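Local atomic coordinates of 5,10-methylenetetrahydrofolate dehydrogenase (PDB entry 5ZF1), a protein that probably catalyses the NADP+-dependent oxidation of 5,10-methylenetetrahydrofolate in one-carbon metabolism. Residues P33-I38 with V60-L65; Q77-I82 with R107-A112. One frame throughout, in Å; residues are numbered along the deposited sequence. Where two conformers were deposited one is given.

Interaction 1 (P33-I38 with V60-L65); sequences PTIRCI and VGIDAL
The carbonyl oxygen of Ile35 takes two N-H donors: Leu65 N from the adjacent strand, at 3.0 Å and nearly in line with the C=O, and Arg36 NH1 at 3.1 Å, which comes from well above the carbonyl plane, 64° out of it. The pair of strands belongs to a beta-alpha-beta unit of the catalytic domain, strand 34-40, helix 44-60 and strand 63-69, and the crossover makes them parallel, their axes at 17°. Three further backbone bonds fix the register, Asp63 N to Pro33 O, Ile35 N to Asp63 O and Cys37 N to Leu65 O, so Ile35 bonds to both neighbours of Ala64, Asp63 and Leu65, and Cys37 carries the pattern on by bonding to Leu65 O. CA-H groups of Thr34, Ala64 and Arg36 add weaker contacts to the same set of carbonyl oxygens.

The two faces differ. Ile35 CG2 sits 3.5 Å from Ala64 CB and 3.8 Å from Ile62 CG2, while Pro33 CB meets Ile62 CG1 at 4.0 Å, the two side chains crossing at about a right angle; helices 7-26 and 277-298 cover this apolar group. On the face of Thr34, Arg36 and Leu65, Thr34 OG1 is held by the backbone of Ser90 and Asp92, beside the third strand, 93-96. The arginine chain bends at chi2 (-71°), which sets CD against Leu65, 3.7 Å from both its CB and its CD2, and the two side chains pass at a slant. An alanine in place of Arg36 would probably leave Ile35 O without its NH1 bond and Leu65 CB and CD2 without the packing of CD. At the edge of the guanidinium, in plane, stands Asp63 O, 3.6 Å from Arg36 NH1.

Interaction 2 (Q77-I82 with R107-A112); sequences QLLSEI and RRVCDA
Leu79 reaches across to Ala112 from one of two helices running nearly side by side, 77-82 and 107-112, whose N-to-C directions differ by only 12° and whose axes come no closer than 10.0 Å. Its CB leaves the helix without pointing straight at the other segment. CG then lies anti to the carbonyl carbon (chi1 -60°), and from it the CD2 branch makes the crossing: this methyl is 3.5 Å from Ala112 CB and 4.0 Å from Arg108 O, and it also lies near Val109 CA. The CD2 branch carries the contact for this leucine.

The axis separation is bridged by side chains of helix 77-82 that reach both side chains and backbone atoms of 107-112, and no hydrogen bond joins the segments. Ile82, one turn on, presents two methyls. Its CG2 approaches Ala112 O at 3.5 Å, an oxygen that also accepts a hydrogen bond from Asn86 ND2, while its CD1 touches Val109 CG1 at 4.0 Å. The other methyl of Val109, CG2, meets Leu78 CD2 at 4.1 Å. Val109 therefore offers one branch to each of these two residues, and crosses both side chains at about a right angle.

On the far flank of the second helix, Arg107 grips Asp111 side-on, NE to OD2 and NH2 to OD1, the latter at 2.9 Å; Asp111 OD1 also takes a bond from Ile124 N. A second link between the helices is the salt bridge of Arg108 NH1 with Glu75 OE2, beside the start of segment 77-82. Inward, Leu78 and Ile82 pack on Ile38 of strand 34-40, and Ile82 and Val109 on Val96 of strand 93-96, so the helix pair lies against the catalytic-domain sheet.

Interaction 1 works mainly through backbone hydrogen bonds between neighbouring strands of the sheet, whereas interaction 2 joins two helices by side-chain packing without any such bond; interaction 1 buries 436 Å² and interaction 2 271 Å². Both belong to the catalytic domain, their centres about 19 Å apart, and each runs from core to surface: Pro33, Ile35 and Ile62 are buried but Asp63 and Leu65 exposed in the first, Leu78, Ile82 and Val109 buried but Arg108 exposed in the second. They hold different elements but are coupled through Ile38: its CD1 is 3.8 Å from Ile82 CG1, and its CG2 lies 3.8 Å from Leu78 CD1. Helix 75-87 follows strand 63-69 in the chain.

Interaction 1 (P33-I38 with V60-L65)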
loop_
_atom_site.group_PDB
_atom_site.type_symbol
_atom_site.label_atom_id
_atom_site.label_comp_id
_atom_site.label_asym_id
_atom_site.label_seq_id
_atom_site.Cartn_x
_atom_site.Cartn_y
_atom_site.Cartn_z
ATOM N N PRO B 33 -16.717 -24.874 -0.112
ATOM C CA PRO B 33 -15.355 -24.369 -0.334
ATOM C C PRO B 33 -14.310 -25.352 0.158
ATOM O O PRO B 33 -14.484 -26.000 1.192
ATOM C CB PRO B 33 -15.322 -23.070 0.487
ATOM C CG PRO B 33 -16.723 -22.688 0.705
ATOM C CD PRO B 33 -17.511 -23.991 0.752
ATOM N N THR B 34 -13.196 -25.433 -0.573
ATOM C CA THR B 34 -12.101 -26.338 -0.249
ATOM C C THR B 34 -10.812 -25.553 -0.066
ATOM O O THR B 34 -10.539 -24.620 -0.826
ATOM C CB THR B 34 -11.903 -27.374 -1.352
ATOM O OG1 THR B 34 -11.601 -26.701 -2.579
ATOM C CG2 THR B 34 -13.177 -28.212 -1.532
ATOM N N ILE B 35 -10.024 -25.948 0.933
ATOM C CA ILE B 35 -8.728 -25.341 1.218
ATOM C C ILE B 35 -7.675 -26.435 1.357
ATOM O O ILE B 35 -7.932 -27.507 1.921
ATOM C CB ILE B 35 -8.776 -24.446 2.478
ATOM C CG1 ILE B 35 -7.405 -23.817 2.738
ATOM C CG2 ILE B 35 -9.241 -25.205 3.701
ATOM C CD1 ILE B 35 -7.397 -22.848 3.889
ATOM N N ARG B 36 -6.489 -26.164 0.826
ATOM C CA ARG B 36 -5.325 -27.027 0.979
ATOM C C ARG B 36 -4.255 -26.230 1.701
ATOM O O ARG B 36 -3.894 -25.134 1.260
ATOM C CB ARG B 36 -4.815 -27.511 -0.376
ATOM C CG ARG B 36 -5.869 -28.223 -1.205
ATOM C CD ARG B 36 -6.212 -29.594 -0.611
ATOM N NE ARG B 36 -7.250 -30.272 -1.388
ATOM C CZ ARG B 36 -8.531 -30.338 -1.040
ATOM N NH1 ARG B 36 -8.954 -29.781 0.089
ATOM N NH2 ARG B 36 -9.391 -30.973 -1.824
ATOM N N CYS B 37 -3.766 -26.763 2.814
ATOM C CA CYS B 37 -2.729 -26.118 3.610
ATOM C C CYS B 37 -1.437 -26.911 3.470
ATOM O O CYS B 37 -1.381 -28.080 3.870
ATOM C CB CYS B 37 -3.142 -26.026 5.081
ATOM S SG CYS B 37 -4.687 -25.127 5.388
ATOM N N ILE B 38 -0.402 -26.273 2.921
ATOM C CA ILE B 38 0.893 -26.916 2.740
ATOM C C ILE B 38 1.743 -26.644 3.970
ATOM O O ILE B 38 1.896 -25.490 4.391
ATOM C CB ILE B 38 1.589 -26.418 1.464
ATOM C CG1 ILE B 38 0.799 -26.841 0.235
ATOM C CG2 ILE B 38 3.010 -26.958 1.390
ATOM C CD1 ILE B 38 1.351 -26.281 -1.063
ATOM N N VAL B 60 -17.293 -24.766 10.116
ATOM C CA VAL B 60 -18.109 -23.932 9.237
ATOM C C VAL B 60 -18.554 -24.635 7.962
ATOM O O VAL B 60 -19.375 -24.080 7.220
ATOM C CB VAL B 60 -17.375 -22.627 8.855
ATOM C CG1 VAL B 60 -17.088 -21.816 10.103
ATOM C CG2 VAL B 60 -16.090 -22.936 8.083
ATOM N N GLY B 61 -18.055 -25.833 7.682
ATOM C CA GLY B 61 -18.459 -26.547 6.487
ATOM C C GLY B 61 -17.534 -26.361 5.312
ATOM O O GLY B 61 -17.970 -26.518 4.169
ATOM N N ILE B 62 -16.288 -25.992 5.560
ATOM C CA ILE B 62 -15.236 -25.942 4.556
ATOM C C ILE B 62 -14.463 -27.256 4.616
ATOM O O ILE B 62 -14.225 -27.800 5.699
ATOM C CB ILE B 62 -14.339 -24.715 4.817
ATOM C CG1 ILE B 62 -15.107 -23.441 4.460
ATOM C CG2 ILE B 62 -12.990 -24.811 4.064
ATOM C CD1 ILE B 62 -14.386 -22.157 4.850
ATOM N N ASP B 63 -14.106 -27.792 3.457
ATOM C CA ASP B 63 -13.365 -29.049 3.387
ATOM C C ASP B 63 -11.881 -28.739 3.282
ATOM O O ASP B 63 -11.418 -28.251 2.247
ATOM C CB ASP B 63 -13.826 -29.893 2.207
ATOM C CG ASP B 63 -15.301 -30.171 2.248
ATOM O OD1 ASP B 63 -15.883 -30.107 3.352
ATOM O OD2 ASP B 63 -15.869 -30.446 1.179
ATOM N N ALA B 64 -11.144 -29.047 4.342
ATOM C CA ALA B 64 -9.723 -28.753 4.442
ATOM C C ALA B 64 -8.906 -30.035 4.351
ATOM O O ALA B 64 -9.308 -31.081 4.870
ATOM C CB ALA B 64 -9.415 -28.034 5.758
ATOM N N LEU B 65 -7.757 -29.944 3.687
ATOM C CA LEU B 65 -6.813 -31.049 3.595
ATOM C C LEU B 65 -5.412 -30.492 3.786
ATOM O O LEU B 65 -5.068 -29.468 3.191
ATOM C CB LEU B 65 -6.928 -31.758 2.244
ATOM C CG LEU B 65 -6.061 -32.990 2.010
ATOM C CD1 LEU B 65 -6.954 -34.201 1.751
ATOM C CD2 LEU B 65 -5.104 -32.764 0.848
#

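Interaction 2 (Q77-I82 with R107-A112)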
loop_
_atom_site.group_PDB
_atom_site.type_symbol
_atom_site.label_atom_id
_atom_site.label_comp_id
_atom_site.label_asym_id
_atom_site.label_seq_id
_atom_site.Cartn_x
_atom_site.Cartn_y
_atom_site.Cartn_z
ATOM N N GLN B 77 10.439 -27.921 -5.976
ATOM C CA GLN B 77 9.404 -28.896 -5.648
ATOM C C GLN B 77 8.188 -28.224 -5.020
ATOM O O GLN B 77 7.049 -28.610 -5.303
ATOM C CB GLN B 77 9.955 -29.962 -4.706
ATOM C CG GLN B 77 10.952 -30.918 -5.321
ATOM C CD GLN B 77 11.663 -31.738 -4.268
ATOM O OE1 GLN B 77 11.963 -31.246 -3.179
ATOM N NE2 GLN B 77 11.926 -33.000 -4.580
ATOM N N LEU B 78 8.407 -27.236 -4.152
ATOM C CA LEU B 78 7.282 -26.543 -3.536
ATOM C C LEU B 78 6.473 -25.785 -4.578
ATOM O O LEU B 78 5.238 -25.867 -4.608
ATOM C CB LEU B 78 7.778 -25.601 -2.443
ATOM C CG LEU B 78 6.691 -24.842 -1.679
ATOM C CD1 LEU B 78 5.587 -25.786 -1.201
ATOM C CD2 LEU B 78 7.289 -24.076 -0.513
ATOM N N LEU B 79 7.156 -25.047 -5.457
ATOM C CA LEU B 79 6.444 -24.311 -6.496
ATOM C C LEU B 79 5.730 -25.253 -7.454
ATOM O O LEU B 79 4.671 -24.908 -7.987
ATOM C CB LEU B 79 7.409 -23.402 -7.261
ATOM C CG LEU B 79 8.151 -22.338 -6.451
ATOM C CD1 LEU B 79 9.038 -21.504 -7.365
ATOM C CD2 LEU B 79 7.200 -21.452 -5.675
ATOM N N SER B 80 6.287 -26.447 -7.684
ATOM C CA SER B 80 5.619 -27.412 -8.551
ATOM C C SER B 80 4.308 -27.893 -7.945
ATOM O O SER B 80 3.313 -28.066 -8.658
ATOM C CB SER B 80 6.540 -28.599 -8.834
ATOM O OG SER B 80 5.842 -29.603 -9.551
ATOM N N GLU B 81 4.288 -28.125 -6.634
ATOM C CA GLU B 81 3.056 -28.567 -5.992
ATOM C C GLU B 81 2.022 -27.450 -5.951
ATOM O O GLU B 81 0.819 -27.702 -6.090
ATOM C CB GLU B 81 3.349 -29.081 -4.584
ATOM C CG GLU B 81 2.102 -29.422 -3.765
ATOM C CD GLU B 81 1.476 -30.759 -4.148
ATOM O OE1 GLU B 81 1.220 -30.989 -5.349
ATOM O OE2 GLU B 81 1.240 -31.584 -3.240
ATOM N N ILE B 82 2.467 -26.205 -5.763
ATOM C CA ILE B 82 1.530 -25.085 -5.773
ATOM C C ILE B 82 0.897 -24.937 -7.148
ATOM O O ILE B 82 -0.322 -24.760 -7.270
ATOM C CB ILE B 82 2.239 -23.796 -5.319
ATOM C CG1 ILE B 82 2.434 -23.829 -3.803
ATOM C CG2 ILE B 82 1.456 -22.560 -5.748
ATOM C CD1 ILE B 82 3.603 -22.988 -3.316
ATOM N N ARG B 107 9.088 -14.823 -0.937
ATOM C CA ARG B 107 8.458 -13.959 -1.929
ATOM C C ARG B 107 8.015 -14.749 -3.156
ATOM O O ARG B 107 6.900 -14.558 -3.657
ATOM C CB ARG B 107 9.429 -12.844 -2.325
ATOM C CG ARG B 107 8.820 -11.710 -3.113
ATOM C CD ARG B 107 7.857 -10.918 -2.255
ATOM N NE ARG B 107 6.487 -11.216 -2.644
ATOM C CZ ARG B 107 5.427 -10.954 -1.896
ATOM N NH1 ARG B 107 5.578 -10.375 -0.717
ATOM N NH2 ARG B 107 4.223 -11.275 -2.338
ATOM N N ARG B 108 8.872 -15.648 -3.651
ATOM C CA ARG B 108 8.504 -16.457 -4.809
ATOM C C ARG B 108 7.328 -17.366 -4.485
ATOM O O ARG B 108 6.447 -17.586 -5.327
ATOM C CB ARG B 108 9.702 -17.286 -5.281
ATOM C CG ARG B 108 10.413 -16.704 -6.491
ATOM C CD ARG B 108 11.695 -17.460 -6.804
ATOM N NE ARG B 108 12.727 -16.570 -7.324
ATOM C CZ ARG B 108 14.033 -16.802 -7.236
ATOM N NH1 ARG B 108 14.475 -17.906 -6.646
ATOM N NH2 ARG B 108 14.897 -15.931 -7.741
ATOM N N VAL B 109 7.297 -17.893 -3.262
ATOM C CA VAL B 109 6.202 -18.764 -2.845
ATOM C C VAL B 109 4.887 -18.000 -2.844
ATOM O O VAL B 109 3.881 -18.452 -3.408
ATOM C CB VAL B 109 6.504 -19.360 -1.461
ATOM C CG1 VAL B 109 5.329 -20.199 -0.974
ATOM C CG2 VAL B 109 7.785 -20.178 -1.515
ATOM N N CYS B 110 4.871 -16.836 -2.196
ATOM C CA CYS B 110 3.644 -16.044 -2.122
ATOM C C CYS B 110 3.104 -15.745 -3.514
ATOM O O CYS B 110 1.892 -15.825 -3.746
ATOM C CB CYS B 110 3.899 -14.739 -1.359
ATOM S SG CYS B 110 4.146 -14.905 0.434
ATOM N N ASP B 111 3.990 -15.433 -4.463
ATOM C CA ASP B 111 3.575 -15.015 -5.794
ATOM C C ASP B 111 3.327 -16.182 -6.740
ATOM O O ASP B 111 2.812 -15.965 -7.843
ATOM C CB ASP B 111 4.613 -14.050 -6.385
ATOM C CG ASP B 111 4.712 -12.754 -5.597
ATOM O OD1 ASP B 111 3.724 -12.398 -4.924
ATOM O OD2 ASP B 111 5.760 -12.064 -5.656
ATOM N N ALA B 112 3.644 -17.414 -6.321
ATOM C CA ALA B 112 3.331 -18.601 -7.109
ATOM C C ALA B 112 1.891 -19.050 -6.929
ATOM O O ALA B 112 1.355 -19.732 -7.806
ATOM C CB ALA B 112 4.268 -19.753 -6.731
#